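Local coordinates for clostripain-related protein (Bacteroides thetaiotaomicron, PDB 6N9J) that probably hydrolyses peptide bonds as a secreted C11 (clostripain-family) cysteine protease of a gut commensal, at residues A80-V84 with W127-T131. Sequence-based numbering, arbitrary orientation.
Sequences AQNSV and WGQDT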
loop_
_atom_site.group_PDB
_atom_site.type_symbol
_atom_site.label_atom_id
_atom_site.label_comp_id
_atom_site.label_asym_id
_atom_site.label_seq_id
_atom_site.Cartn_x
_atom_site.Cartn_y
_atom_site.Cartn_z
ATOM N N ALA A 80 11.564 10.026 -20.742
ATOM C CA ALA A 80 11.966 9.871 -19.346
ATOM C C ALA A 80 11.285 10.948 -18.518
ATOM O O ALA A 80 11.338 12.124 -18.872
ATOM C CB ALA A 80 13.484 9.958 -19.203
ATOM N N GLN A 81 10.614 10.550 -17.442
ATOM C CA GLN A 81 9.859 11.520 -16.658
ATOM C C GLN A 81 9.767 11.158 -15.187
ATOM O O GLN A 81 10.035 10.028 -14.797
ATOM C CB GLN A 81 8.454 11.676 -17.235
ATOM C CG GLN A 81 7.643 10.401 -17.237
ATOM C CD GLN A 81 6.302 10.596 -17.925
ATOM O OE1 GLN A 81 6.036 11.655 -18.500
ATOM N NE2 GLN A 81 5.454 9.578 -17.872
ATOM N N ASN A 82 9.389 12.138 -14.376
ATOM C CA ASN A 82 9.227 11.955 -12.937
ATOM C C ASN A 82 7.867 11.348 -12.644
ATOM O O ASN A 82 6.848 12.046 -12.644
ATOM C CB ASN A 82 9.380 13.284 -12.204
ATOM C CG ASN A 82 9.097 13.168 -10.708
ATOM O OD1 ASN A 82 9.060 12.068 -10.145
ATOM N ND2 ASN A 82 8.898 14.308 -10.060
ATOM N N SER A 83 7.861 10.048 -12.375
ATOM C CA SER A 83 6.619 9.298 -12.246
ATOM C C SER A 83 5.878 9.526 -10.926
ATOM O O SER A 83 4.820 8.936 -10.706
ATOM C CB SER A 83 6.899 7.803 -12.436
ATOM O OG SER A 83 7.419 7.564 -13.731
ATOM N N VAL A 84 6.422 10.372 -10.053
ATOM C CA VAL A 84 5.712 10.728 -8.828
ATOM C C VAL A 84 5.404 12.234 -8.803
ATOM O O VAL A 84 5.036 12.788 -7.767
ATOM C CB VAL A 84 6.507 10.316 -7.559
ATOM C CG1 VAL A 84 6.742 8.802 -7.551
ATOM C CG2 VAL A 84 7.803 11.041 -7.491
ATOM N N TRP A 127 4.703 8.424 -0.540
ATOM C CA TRP A 127 4.724 7.230 -1.374
ATOM C C TRP A 127 5.530 7.475 -2.644
ATOM O O TRP A 127 5.456 8.549 -3.240
ATOM C CB TRP A 127 3.303 6.759 -1.759
ATOM C CG TRP A 127 3.380 5.625 -2.759
ATOM C CD1 TRP A 127 3.512 4.295 -2.476
ATOM C CD2 TRP A 127 3.403 5.735 -4.190
ATOM N NE1 TRP A 127 3.603 3.571 -3.639
ATOM C CE2 TRP A 127 3.538 4.432 -4.706
ATOM C CE3 TRP A 127 3.314 6.808 -5.085
ATOM C CZ2 TRP A 127 3.575 4.172 -6.075
ATOM C CZ3 TRP A 127 3.371 6.549 -6.445
ATOM C CH2 TRP A 127 3.498 5.239 -6.927
ATOM N N GLY A 128 6.289 6.474 -3.071
ATOM C CA GLY A 128 6.870 6.532 -4.400
ATOM C C GLY A 128 8.161 7.325 -4.471
ATOM O O GLY A 128 8.323 8.363 -3.829
ATOM N N GLN A 129 9.098 6.812 -5.250
ATOM C CA GLN A 129 10.345 7.517 -5.463
ATOM C C GLN A 129 10.722 7.451 -6.931
ATOM O O GLN A 129 10.535 6.425 -7.589
ATOM C CB GLN A 129 11.456 6.928 -4.603
ATOM C CG GLN A 129 12.783 7.641 -4.761
ATOM C CD GLN A 129 13.895 6.932 -4.025
ATOM O OE1 GLN A 129 13.978 5.697 -4.027
ATOM N NE2 GLN A 129 14.749 7.704 -3.368
ATOM N N ASP A 130 11.223 8.569 -7.432
ATOM C CA ASP A 130 11.806 8.659 -8.758
ATOM C C ASP A 130 13.142 9.381 -8.616
ATOM O O ASP A 130 13.168 10.551 -8.227
ATOM C CB ASP A 130 10.863 9.405 -9.705
ATOM C CG ASP A 130 11.332 9.384 -11.141
ATOM O OD1 ASP A 130 12.368 10.031 -11.440
ATOM O OD2 ASP A 130 10.647 8.748 -11.972
ATOM N N THR A 131 14.246 8.688 -8.904
ATOM C CA THR A 131 15.579 9.297 -8.799
ATOM C C THR A 131 16.182 9.660 -10.163
ATOM O O THR A 131 17.394 9.853 -10.279
ATOM C CB THR A 131 16.581 8.377 -8.044
ATOM O OG1 THR A 131 16.713 7.123 -8.725
ATOM C CG2 THR A 131 16.123 8.127 -6.620
#
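Asp130 holds the 80-84 loop by one nearly linear hydrogen bond: the amide N of Ser83 lies 3.1 Å from Asp130 OD2, with an N-H...O angle of 174°. The donor comes from above the carboxylate, about 60° out of its plane. With CG anti to the backbone N, the acid extends from the strand toward the 80-84 loop. Its other oxygen, OD1, accepts from the backbone of Gly132, so both ends of the carboxylate are engaged. The hydroxyl of Ser83 is bound instead to Asp53 and Tyr51.

The Asn82 side chain turns onto the amide of Val84. Asn82 OD1 accepts from Val84 N at 3.1 Å, which defines an Asx turn, while the same oxygen rests 3.2 Å from Asp130 CB; amide and carboxylate planes stand 59° apart.

Apolar packing falls to Val84. Val84 CG1 sits 3.7 Å from the backbone C of Gly128 and 4.2 Å from Trp127 CZ3, meeting that ring obliquely, and Val84 CG2 approaches Asp130 CB at 4.1 Å. The backbone angles of Gly128, with positive phi, would press a CB against the carbonyl O of Trp127, which suits glycine, and this lets the valine settle against bare main chain.

Strand 127-130 pairs antiparallel with strand 136-138 in a small two-stranded hairpin. An Asx-turn loop leading into helix 86-99 is thus fastened to this hairpin beside the main sheet of the clan CD protease fold.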